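Local coordinates for peptidase M16 domain protein (Alicyclobacillus acidocaldarius subsp. acidocaldarius DSM 446, PDB 4XEA) that probably hydrolyses peptide bonds as a metal-dependent peptidase of the M16 (insulinase) family, at residues A[19-24]-A[195-200]; A[32-37]-A[370-375]. One frame throughout, in Å; residues are numbered along the deposited sequence. Where two conformers were deposited one is given.

Contact 1 lies within the six-stranded mixed sheet; contact 2 packs a helix on the face of the same sheet. Their centres are about 7 Å apart. Along the sequence their segments alternate: 19-24, then 32-37, then 195-200, then 370-375. In the sheet, strand 194-200 runs between strands 19-24 and 31-37, so one edge of strand 194-200 forms contact 1 and its other edge is hydrogen-bonded to strand 31-37, which carries contact 2. Helix 367-379 lies over both: in contact 2 it packs on 32-37, while Trp374 meets Thr21 of contact 1. A helix from late in the chain therefore covers three neighbouring strands of this sheet, tying distant parts of the sequence together.

Contact 1. Residues A[19-24]-A[195-200]; sequences VVTLMP and VLVIAG
Strands 19-24 and 194-200 are parallel neighbours within a mixed six-stranded sheet, their axes 4.7 Å apart and only 1° from the same direction. The register is unbroken, Val19 beside Val195 through to Pro24 beside Gly200. Leu196 and Ile198 bond with both N and O, in the usual parallel ladder: Leu196 N gives to Val19 O at 3.0 Å and its O receives Thr21 N, while Ile198 N gives to Thr21 O and Ile198 O takes Met23 N at 2.8 Å. These four bonds lie nearly along their C=O axes. The last, Gly200 N to Met23 O, is longer at 3.2 Å and comes from 32° above the carbonyl plane. There the backbone of Gly200 takes a conformation in which a CB would collide with the preceding carbonyl oxygen.

On one face, Leu22 and Ile198 lie side by side and point the same way, so methyl CD2 of Leu22 meets CD1 of Ile198 at 3.5 Å. On the other, the selenomethionine Met23 bends at its third torsion (-84°), bringing CE across Val197 CG1 in a tight 3.5 Å contact, while its CB rests 3.9 Å from Ala199 CB. Thr21 satisfies its hydroxyl outside the pair, hydrogen-bonded to Thr11 OG1.

Helix 204-216 covers the Leu22 face through Ile207 and Ile211; helix 367-379 covers the Met23 face. A largely apolar parallel pair inside a mixed sheet, with helices on both faces, fits the alpha+beta fold of M16 peptidases, here in the first of their two sheet-based halves.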
# COMPACT_ATOMS: atom_id res chain seq x y z
N VAL A 19 24.01 6.68 16.63
CA VAL A 19 23.50 7.94 16.06
C VAL A 19 21.98 7.94 16.20
O VAL A 19 21.33 6.96 15.88
CB VAL A 19 23.96 8.09 14.57
CG1 VAL A 19 23.21 9.21 13.84
CG2 VAL A 19 25.50 8.35 14.50
N VAL A 20 21.43 9.06 16.67
CA VAL A 20 20.02 9.24 16.87
C VAL A 20 19.58 10.45 16.08
O VAL A 20 20.25 11.49 16.10
CB VAL A 20 19.63 9.47 18.35
CG1 VAL A 20 18.04 9.61 18.50
CG2 VAL A 20 20.15 8.35 19.27
N THR A 21 18.45 10.33 15.39
CA THR A 21 17.82 11.46 14.70
C THR A 21 16.35 11.50 15.08
O THR A 21 15.63 10.53 14.84
CB THR A 21 17.95 11.34 13.18
OG1 THR A 21 19.33 11.59 12.80
CG2 THR A 21 17.04 12.37 12.48
N LEU A 22 15.91 12.61 15.69
CA LEU A 22 14.53 12.81 16.08
C LEU A 22 13.92 13.91 15.21
O LEU A 22 14.55 14.95 14.98
CB LEU A 22 14.40 13.19 17.56
CG LEU A 22 15.04 12.28 18.62
CD1 LEU A 22 14.89 12.91 20.05
CD2 LEU A 22 14.48 10.86 18.58
N MSE A 23 12.72 13.66 14.71
CA MSE A 23 11.97 14.63 13.91
C MSE A 23 10.57 14.86 14.51
O MSE A 23 9.58 14.33 14.01
CB MSE A 23 11.86 14.13 12.46
CG MSE A 23 13.17 14.21 11.69
SE MSE A 23 13.00 13.30 9.97
CE MSE A 23 13.36 11.49 10.59
N PRO A 24 10.48 15.66 15.59
CA PRO A 24 9.18 15.90 16.21
C PRO A 24 8.23 16.69 15.31
O PRO A 24 8.63 17.68 14.71
CB PRO A 24 9.54 16.68 17.49
CG PRO A 24 10.88 17.28 17.23
CD PRO A 24 11.58 16.32 16.32
N VAL A 195 21.64 2.74 14.10
CA VAL A 195 21.04 4.05 13.98
C VAL A 195 19.60 3.95 14.49
O VAL A 195 18.95 2.91 14.32
CB VAL A 195 21.10 4.60 12.54
CG1 VAL A 195 20.18 3.79 11.54
CG2 VAL A 195 20.81 6.11 12.51
N LEU A 196 19.16 5.01 15.18
CA LEU A 196 17.81 5.14 15.72
C LEU A 196 17.20 6.43 15.18
O LEU A 196 17.76 7.52 15.39
CB LEU A 196 17.83 5.19 17.25
CG LEU A 196 16.49 5.32 17.99
CD1 LEU A 196 15.57 4.10 17.67
CD2 LEU A 196 16.73 5.46 19.49
N VAL A 197 16.05 6.31 14.50
CA VAL A 197 15.41 7.46 13.83
C VAL A 197 13.92 7.42 14.19
O VAL A 197 13.30 6.37 14.14
CB VAL A 197 15.64 7.44 12.32
CG1 VAL A 197 15.05 8.65 11.66
CG2 VAL A 197 17.18 7.38 12.00
N ILE A 198 13.39 8.58 14.59
CA ILE A 198 12.01 8.68 15.09
C ILE A 198 11.39 9.93 14.51
O ILE A 198 11.99 11.01 14.57
CB ILE A 198 11.97 8.78 16.61
CG1 ILE A 198 12.85 7.71 17.24
CG2 ILE A 198 10.50 8.63 17.15
CD1 ILE A 198 12.86 7.76 18.76
N ALA A 199 10.18 9.79 13.95
CA ALA A 199 9.42 10.94 13.45
C ALA A 199 7.96 10.86 13.90
O ALA A 199 7.37 9.77 13.99
CB ALA A 199 9.51 11.06 11.94
N GLY A 200 7.42 12.02 14.22
CA GLY A 200 5.99 12.14 14.50
C GLY A 200 5.66 12.92 15.76
O GLY A 200 6.44 13.79 16.20

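Contact 2. Residues A[32-37]-A[370-375]; sequences YAMFAT and LVRNWV
Tyr32 starts the contact near one end of its strand. Its CG is anti to the backbone N (chi1 -174°), which sets the ring beside the helix, where CD1 and CE1 pass obliquely alongside Val371 and CD1 comes to 3.8 Å from Val371 CB. Beside it one branch of the valine, CG2, rests 3.6 Å from the carbonyl O of Tyr32. An alanine here would remove the ring from Val371, Asn367 and Ala368, and would probably leave this flank of the helix less firmly packed.

Two residues on, the selenomethionine Met34 makes the most extensive contact of the strand. Its CB presses on Val371 CG1 at 3.5 Å, a tight fit. From there the chain runs extended and bends at its last torsion (-72°): the side chain crosses that of Val375 at about a right angle, with SE 3.9 Å from Val375 CG2, and the terminal CE turns to the aliphatic part of Arg372, 3.6 Å from CG. Met34 thus spans Val371 and Val375, one helical turn apart and linked by the backbone bond from Val375 N to Val371 O. Ala36 closes the row, its lone CB meeting Val375 CG1 at 3.6 Å. The contact across the two segments is carried by apolar packing.

The helix lies over the strand at 8.5 Å between axes, their directions 21° apart. Strand 95-101 borders 32-37 on one edge, with Ala96 and Tyr98 touching Met34, and strand 194-200 on the other, where Val197 and Ala199 meet the same two helix valines.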
# COMPACT_ATOMS: atom_id res chain seq x y z
N TYR A 32 6.57 7.17 14.58
CA TYR A 32 7.11 6.03 13.87
C TYR A 32 8.60 6.02 14.20
O TYR A 32 9.29 7.06 14.10
CB TYR A 32 6.82 6.17 12.36
CG TYR A 32 7.21 4.98 11.46
CD1 TYR A 32 8.55 4.71 11.14
CD2 TYR A 32 6.24 4.17 10.88
CE1 TYR A 32 8.91 3.64 10.31
CE2 TYR A 32 6.60 3.09 10.02
CZ TYR A 32 7.93 2.84 9.75
OH TYR A 32 8.31 1.79 8.94
N ALA A 33 9.08 4.88 14.65
CA ALA A 33 10.45 4.77 15.17
C ALA A 33 11.13 3.55 14.53
O ALA A 33 10.52 2.49 14.43
CB ALA A 33 10.38 4.60 16.69
N MSE A 34 12.41 3.68 14.15
CA MSE A 34 13.13 2.56 13.57
C MSE A 34 14.56 2.51 14.14
O MSE A 34 15.24 3.54 14.19
CB MSE A 34 13.17 2.69 12.04
CG MSE A 34 14.03 1.60 11.30
SE MSE A 34 13.90 1.63 9.34
CE MSE A 34 12.09 0.92 9.06
N PHE A 35 14.94 1.31 14.60
CA PHE A 35 16.28 1.00 15.10
C PHE A 35 16.88 -0.03 14.13
O PHE A 35 16.35 -1.13 14.00
CB PHE A 35 16.12 0.41 16.52
CG PHE A 35 17.39 0.28 17.33
CD1 PHE A 35 18.52 1.04 17.07
CD2 PHE A 35 17.41 -0.56 18.44
CE1 PHE A 35 19.68 0.90 17.86
CE2 PHE A 35 18.55 -0.69 19.24
CZ PHE A 35 19.68 0.04 18.94
N ALA A 36 17.94 0.33 13.40
CA ALA A 36 18.49 -0.53 12.35
C ALA A 36 19.95 -0.73 12.47
O ALA A 36 20.66 0.14 13.00
CB ALA A 36 18.17 0.02 10.97
N THR A 37 20.41 -1.87 11.93
CA THR A 37 21.84 -2.22 11.95
C THR A 37 22.38 -2.32 10.53
O THR A 37 21.70 -2.80 9.63
CB THR A 37 22.11 -3.54 12.70
OG1 THR A 37 23.49 -3.90 12.59
CG2 THR A 37 21.25 -4.64 12.13
N LEU A 370 10.12 9.43 5.92
CA LEU A 370 11.18 10.20 6.55
C LEU A 370 12.15 9.30 7.32
O LEU A 370 13.37 9.45 7.24
CB LEU A 370 10.59 11.25 7.51
CG LEU A 370 9.89 12.41 6.86
CD1 LEU A 370 8.97 13.14 7.86
CD2 LEU A 370 10.89 13.34 6.24
N VAL A 371 11.58 8.37 8.08
CA VAL A 371 12.38 7.54 8.97
C VAL A 371 13.18 6.51 8.17
O VAL A 371 14.40 6.44 8.30
CB VAL A 371 11.47 6.85 10.04
CG1 VAL A 371 12.26 5.76 10.74
CG2 VAL A 371 10.93 7.90 11.06
N ARG A 372 12.48 5.73 7.35
CA ARG A 372 13.07 4.66 6.53
C ARG A 372 14.22 5.19 5.69
O ARG A 372 15.30 4.61 5.63
CB ARG A 372 12.02 4.04 5.59
CG ARG A 372 11.64 2.57 5.86
CD ARG A 372 10.64 2.01 4.82
NE ARG A 372 10.74 2.65 3.51
CZ ARG A 372 9.79 3.43 2.98
NH1 ARG A 372 8.66 3.64 3.64
NH2 ARG A 372 9.97 3.98 1.79
N ASN A 373 13.98 6.32 5.03
CA ASN A 373 15.03 6.92 4.19
C ASN A 373 16.20 7.54 4.93
O ASN A 373 17.36 7.39 4.50
CB ASN A 373 14.40 7.84 3.19
CG ASN A 373 13.69 7.06 2.12
OD1 ASN A 373 14.33 6.60 1.22
ND2 ASN A 373 12.42 6.78 2.31
N TRP A 374 15.95 8.16 6.07
CA TRP A 374 17.05 8.69 6.90
C TRP A 374 17.95 7.52 7.28
O TRP A 374 19.19 7.56 7.09
CB TRP A 374 16.55 9.43 8.16
CG TRP A 374 17.49 10.51 8.55
CD1 TRP A 374 17.33 11.82 8.29
CD2 TRP A 374 18.75 10.38 9.24
NE1 TRP A 374 18.38 12.54 8.77
CE2 TRP A 374 19.30 11.67 9.30
CE3 TRP A 374 19.48 9.31 9.76
CZ2 TRP A 374 20.54 11.94 9.94
CZ3 TRP A 374 20.74 9.56 10.38
CH2 TRP A 374 21.26 10.85 10.42
N VAL A 375 17.31 6.45 7.75
CA VAL A 375 18.03 5.23 8.14
C VAL A 375 18.87 4.65 7.01
O VAL A 375 20.06 4.34 7.18
CB VAL A 375 17.08 4.13 8.61
CG1 VAL A 375 17.83 2.82 8.73
CG2 VAL A 375 16.40 4.52 9.99